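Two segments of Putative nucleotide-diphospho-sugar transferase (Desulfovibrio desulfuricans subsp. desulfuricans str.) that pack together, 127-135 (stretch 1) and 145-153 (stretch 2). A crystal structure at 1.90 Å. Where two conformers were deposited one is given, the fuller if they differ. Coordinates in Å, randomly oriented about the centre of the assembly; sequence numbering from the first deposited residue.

Stretch 1, residues 127-135: DLQHYDAAI
Stretch 2 145-153: LIGFRKDSF

The two stretches form an antiparallel β-ladder, extended at one end by a polar cluster around Asp132. Strand 133-135 runs at 174° to strand 145-149, with an axial approach of 4.5 Å, and both keep extended backbones (phi -92 to -151°, psi 137 to 160°). Ala134 and Gly147 are the hydrogen-bonded pair, CA atoms 4.8 Å apart: Ala134 N donates to Gly147 O at 2.9 Å and Gly147 N to Ala134 O at 2.8 Å. The flanking non-hydrogen-bonded pairs, Ala133 with Phe148 and Ile135 with Ile146, lie closer, at CA-CA 4.4 and 4.5 Å. Here CA-H groups approach carbonyls, as in Ile135 CA to Leu145 O and Ile146 CA to Ala134 O, both 3.3 Å.

The side chains of Ala133, Ile135, Ile146 and Phe148 share one face of the sheet. Both isoleucines are t,t; Phe148 (m, chi2 -87°) brings CE1 to 3.8 Å from Ala133 CB. Ala134 lies on the other face, its CB 4.5 Å from CD2 of Leu145 (t,t). Gly147 leaves room for Leu128 (m,t): an ideal CB on the glycine would fall only 3.1 Å from Leu128 CD1, which instead packs 3.9 Å from Phe148 O.

Beyond the strand, Asp132 (phi/psi -78/-33°, chi1 m) accepts through its backbone and side chain. Arg149 N donates to Asp132 O at 3.2 Å, continuing the ladder's bonding, while Ser152 OG (chi1 m) donates to Asp132 OD1 at 2.7 Å. A 3-10 segment at 150-152, with Ser152 N bonded to Arg149 O at 2.9 Å, turns the chain so that Ser152 points toward stretch 1. Arg149 (p,t,t) forms a long salt bridge from NE to Asp132 OD1, 3.5 Å, and its CD lies 3.3 Å from Tyr131 O; its guanidinium is unmodelled beyond NE.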

ATOM      1  N   ASP A 127       9.635  -2.034  15.359  1.00 24.97           N
ATOM      2  CA  ASP A 127       8.705  -2.023  16.509  1.00 25.99           C
ATOM      3  C   ASP A 127       7.968  -3.372  16.685  1.00 22.62           C
ATOM      4  O   ASP A 127       7.594  -3.750  17.803  1.00 22.24           O
ATOM      5  CB  ASP A 127       7.697  -0.842  16.399  1.00 24.02           C
ATOM      6  CG  ASP A 127       8.317   0.520  16.717  1.00 30.55           C
ATOM      7  OD1 ASP A 127       9.431   0.599  17.237  1.00 29.63           O
ATOM      8  OD2 ASP A 127       7.688   1.548  16.434  1.00 33.70           O
ATOM      9  N   LEU A 128       7.777  -4.105  15.600  1.00 20.97           N
ATOM     10  CA  LEU A 128       7.170  -5.447  15.671  1.00 24.40           C
ATOM     11  C   LEU A 128       8.010  -6.453  16.430  1.00 25.38           C
ATOM     12  O   LEU A 128       7.599  -7.591  16.665  1.00 26.05           O
ATOM     13  CB  LEU A 128       6.831  -6.018  14.287  1.00 25.12           C
ATOM     14  CG  LEU A 128       5.491  -5.595  13.733  1.00 26.05           C
ATOM     15  CD1 LEU A 128       5.436  -6.021  12.236  1.00 23.82           C
ATOM     16  CD2 LEU A 128       4.256  -6.117  14.579  1.00 18.51           C
ATOM     17  N   GLN A 129       9.214  -6.078  16.811  1.00 23.19           N
ATOM     18  CA  GLN A 129       9.960  -6.960  17.674  1.00 21.61           C
ATOM     19  C   GLN A 129       9.355  -6.914  19.055  1.00 22.91           C
ATOM     20  O   GLN A 129       9.536  -7.844  19.840  1.00 27.08           O
ATOM     21  CB  GLN A 129      11.445  -6.571  17.753  1.00 19.52           C
ATOM     22  CG  GLN A 129      12.110  -6.747  16.398  1.00 23.30           C
ATOM     23  CD  GLN A 129      13.490  -6.181  16.378  1.00 32.00           C
ATOM     24  OE1 GLN A 129      14.444  -6.925  16.215  1.00 38.78           O
ATOM     25  NE2 GLN A 129      13.616  -4.862  16.566  1.00 24.98           N
ATOM     26  N   HIS A 130       8.585  -5.867  19.344  1.00 20.42           N
ATOM     27  CA  HIS A 130       8.131  -5.619  20.702  1.00 19.56           C
ATOM     28  C   HIS A 130       6.628  -5.515  20.860  1.00 22.82           C
ATOM     29  O   HIS A 130       6.122  -5.342  21.970  1.00 18.60           O
ATOM     30  CB  HIS A 130       8.725  -4.318  21.202  1.00 23.52           C
ATOM     31  CG  HIS A 130      10.174  -4.154  20.868  1.00 22.30           C
ATOM     32  ND1 HIS A 130      11.147  -4.952  21.420  1.00 20.81           N
ATOM     33  CD2 HIS A 130      10.814  -3.293  20.040  1.00 21.98           C
ATOM     34  CE1 HIS A 130      12.327  -4.601  20.945  1.00 21.43           C
ATOM     35  NE2 HIS A 130      12.159  -3.589  20.119  1.00 21.13           N
ATOM     36  N   TYR A 131       5.939  -5.578  19.746  1.00 20.52           N
ATOM     37  CA  TYR A 131       4.500  -5.473  19.703  1.00 24.28           C
ATOM     38  C   TYR A 131       3.977  -6.676  18.963  1.00 25.46           C
ATOM     39  O   TYR A 131       4.694  -7.263  18.159  1.00 27.61           O
ATOM     40  CB  TYR A 131       4.115  -4.229  18.957  1.00 24.26           C
ATOM     41  CG  TYR A 131       4.312  -2.938  19.667  1.00 25.11           C
ATOM     42  CD1 TYR A 131       5.514  -2.214  19.577  1.00 18.99           C
ATOM     43  CD2 TYR A 131       3.259  -2.369  20.351  1.00 19.27           C
ATOM     44  CE1 TYR A 131       5.657  -1.024  20.237  1.00 21.60           C
ATOM     45  CE2 TYR A 131       3.389  -1.190  20.989  1.00 22.26           C
ATOM     46  CZ  TYR A 131       4.579  -0.505  20.923  1.00 19.72           C
ATOM     47  OH  TYR A 131       4.657   0.700  21.562  1.00 29.48           O
ATOM     48  N   ASP A 132       2.726  -7.046  19.210  1.00 22.60           N
ATOM     49  CA  ASP A 132       2.130  -8.184  18.502  1.00 23.96           C
ATOM     50  C   ASP A 132       1.690  -7.814  17.073  1.00 23.40           C
ATOM     51  O   ASP A 132       1.757  -8.629  16.136  1.00 23.18           O
ATOM     52  CB  ASP A 132       0.915  -8.697  19.270  1.00 24.96           C
ATOM     53  CG  ASP A 132       1.254  -9.138  20.655  1.00 26.76           C
ATOM     54  OD1 ASP A 132       2.194  -9.939  20.793  1.00 25.92           O
ATOM     55  OD2 ASP A 132       0.584  -8.688  21.589  1.00 24.76           O
ATOM     56  N   ALA A 133       1.266  -6.570  16.918  1.00 22.46           N
ATOM     57  CA  ALA A 133       0.715  -6.076  15.655  1.00 25.13           C
ATOM     58  C   ALA A 133       0.961  -4.598  15.470  1.00 23.56           C
ATOM     59  O   ALA A 133       1.281  -3.871  16.409  1.00 23.13           O
ATOM     60  CB  ALA A 133      -0.791  -6.371  15.581  1.00 22.81           C
ATOM     61  N   ALA A 134       0.874  -4.190  14.212  1.00 24.86           N
ATOM     62  CA  ALA A 134       0.994  -2.815  13.796  1.00 22.49           C
ATOM     63  C   ALA A 134      -0.107  -2.483  12.767  1.00 24.80           C
ATOM     64  O   ALA A 134      -0.552  -3.330  11.981  1.00 25.03           O
ATOM     65  CB  ALA A 134       2.384  -2.563  13.203  1.00 21.93           C
ATOM     66  N   ILE A 135      -0.559  -1.245  12.790  1.00 22.25           N
ATOM     67  CA  ILE A 135      -1.627  -0.804  11.875  1.00 22.95           C
ATOM     68  C   ILE A 135      -1.485   0.680  11.586  1.00 23.30           C
ATOM     69  O   ILE A 135      -1.156   1.453  12.478  1.00 23.54           O
ATOM     70  CB  ILE A 135      -3.030  -1.140  12.459  1.00 25.18           C
ATOM     71  CG1 ILE A 135      -4.092  -1.092  11.329  1.00 28.08           C
ATOM     72  CG2 ILE A 135      -3.357  -0.218  13.718  1.00 20.08           C
ATOM     73  CD1 ILE A 135      -5.414  -1.833  11.670  1.00 21.79           C
ATOM     74  N   LEU A 145      -1.594   0.137   6.154  1.00 22.70           N
ATOM     75  CA  LEU A 145      -0.614  -0.878   6.553  1.00 23.28           C
ATOM     76  C   LEU A 145      -1.136  -1.736   7.712  1.00 21.12           C
ATOM     77  O   LEU A 145      -1.815  -1.244   8.619  1.00 23.51           O
ATOM     78  CB  LEU A 145       0.736  -0.233   6.921  1.00 21.09           C
ATOM     79  CG  LEU A 145       1.935  -1.111   7.367  1.00 27.33           C
ATOM     80  CD1 LEU A 145       3.297  -0.428   6.997  1.00 23.96           C
ATOM     81  CD2 LEU A 145       1.874  -1.508   8.898  1.00 22.65           C
ATOM     82  N   ILE A 146      -0.839  -3.026   7.645  1.00 20.47           N
ATOM     83  CA  ILE A 146      -1.095  -3.947   8.763  1.00 20.89           C
ATOM     84  C   ILE A 146       0.108  -4.894   8.894  1.00 21.13           C
ATOM     85  O   ILE A 146       0.659  -5.335   7.895  1.00 21.92           O
ATOM     86  CB  ILE A 146      -2.436  -4.723   8.603  1.00 21.97           C
ATOM     87  CG1 ILE A 146      -2.738  -5.476   9.903  1.00 26.61           C
ATOM     88  CG2 ILE A 146      -2.469  -5.594   7.288  1.00 23.52           C
ATOM     89  CD1 ILE A 146      -4.210  -5.894  10.004  1.00 31.88           C
ATOM     90  N   GLY A 147       0.534  -5.174  10.110  1.00 24.77           N
ATOM     91  CA  GLY A 147       1.642  -6.084  10.363  1.00 23.88           C
ATOM     92  C   GLY A 147       1.480  -6.917  11.597  1.00 22.76           C
ATOM     93  O   GLY A 147       0.785  -6.544  12.529  1.00 24.18           O
ATOM     94  N   PHE A 148       2.152  -8.055  11.586  1.00 23.16           N
ATOM     95  CA  PHE A 148       2.186  -8.982  12.707  1.00 25.06           C
ATOM     96  C   PHE A 148       3.522  -9.651  12.870  1.00 23.17           C
ATOM     97  O   PHE A 148       4.309  -9.760  11.940  1.00 22.74           O
ATOM     98  CB  PHE A 148       1.199 -10.156  12.484  1.00 25.07           C
ATOM     99  CG  PHE A 148      -0.248  -9.780  12.551  1.00 27.65           C
ATOM    100  CD1 PHE A 148      -0.925  -9.768  13.761  1.00 28.61           C
ATOM    101  CD2 PHE A 148      -0.940  -9.464  11.399  1.00 29.60           C
ATOM    102  CE1 PHE A 148      -2.282  -9.438  13.797  1.00 31.02           C
ATOM    103  CE2 PHE A 148      -2.295  -9.102  11.442  1.00 31.43           C
ATOM    104  CZ  PHE A 148      -2.958  -9.099  12.625  1.00 28.00           C
ATOM    105  N   ARG A 149       3.820 -10.044  14.090  0.50 24.03           N
ATOM    106  CA  ARG A 149       4.944 -10.952  14.326  0.50 25.33           C
ATOM    107  C   ARG A 149       4.342 -12.383  14.285  0.50 24.16           C
ATOM    108  O   ARG A 149       3.175 -12.572  14.643  0.50 23.19           O
ATOM    109  CB  ARG A 149       5.734 -10.614  15.617  0.50 24.89           C
ATOM    110  CG  ARG A 149       4.943 -10.393  16.908  0.50 28.07           C
ATOM    111  CD  ARG A 149       5.963 -10.270  18.079  0.50 29.89           C
ATOM    112  NE  ARG A 149       5.357 -10.334  19.403  0.50 26.30           N
ATOM    113  N   LYS A 150       5.122 -13.368  13.829  1.00 24.33           N
ATOM    114  CA  LYS A 150       4.591 -14.690  13.493  1.00 26.59           C
ATOM    115  C   LYS A 150       3.790 -15.331  14.612  1.00 26.59           C
ATOM    116  O   LYS A 150       2.730 -15.904  14.392  1.00 28.53           O
ATOM    117  CB  LYS A 150       5.701 -15.661  13.045  1.00 29.37           C
ATOM    118  CG  LYS A 150       5.184 -17.086  12.709  1.00 33.31           C
ATOM    119  CD  LYS A 150       6.164 -17.854  11.784  1.00 42.37           C
ATOM    120  CE  LYS A 150       5.679 -19.308  11.512  1.00 44.07           C
ATOM    121  NZ  LYS A 150       6.549 -20.063  10.519  1.00 38.44           N
ATOM    122  N   ASP A 151       4.313 -15.275  15.828  0.50 25.73           N
ATOM    123  CA  ASP A 151       3.685 -16.005  16.921  0.50 25.75           C
ATOM    124  C   ASP A 151       2.380 -15.342  17.371  0.50 25.69           C
ATOM    125  O   ASP A 151       1.558 -15.962  18.045  0.50 22.12           O
ATOM    126  CB  ASP A 151       4.681 -16.201  18.072  0.50 25.91           C
ATOM    127  CG  ASP A 151       5.827 -17.131  17.694  0.50 30.47           C
ATOM    128  OD1 ASP A 151       5.571 -18.159  17.018  0.50 33.33           O
ATOM    129  OD2 ASP A 151       6.980 -16.839  18.076  0.50 31.15           O
ATOM    130  N   SER A 152       2.142 -14.139  16.869  1.00 25.59           N
ATOM    131  CA  SER A 152       0.953 -13.348  17.242  1.00 26.73           C
ATOM    132  C   SER A 152      -0.065 -13.206  16.098  1.00 28.08           C
ATOM    133  O   SER A 152      -1.098 -12.526  16.217  1.00 27.68           O
ATOM    134  CB  SER A 152       1.369 -11.922  17.632  1.00 27.53           C
ATOM    135  OG  SER A 152       1.994 -11.887  18.895  1.00 33.74           O
ATOM    136  N   PHE A 153       0.248 -13.817  14.969  1.00 27.79           N
ATOM    137  CA  PHE A 153      -0.601 -13.648  13.810  1.00 28.28           C
ATOM    138  C   PHE A 153      -2.022 -14.096  14.127  1.00 29.61           C
ATOM    139  O   PHE A 153      -2.255 -15.209  14.574  1.00 27.94           O
ATOM    140  CB  PHE A 153      -0.049 -14.405  12.610  1.00 29.70           C
ATOM    141  CG  PHE A 153      -0.885 -14.272  11.386  1.00 28.35           C
ATOM    142  CD1 PHE A 153      -1.431 -13.056  11.041  1.00 28.22           C
ATOM    143  CD2 PHE A 153      -1.111 -15.357  10.559  1.00 27.35           C
ATOM    144  CE1 PHE A 153      -2.190 -12.917   9.890  1.00 31.41           C
ATOM    145  CE2 PHE A 153      -1.854 -15.213   9.423  1.00 28.15           C
ATOM    146  CZ  PHE A 153      -2.398 -13.991   9.087  1.00 27.21           C
TER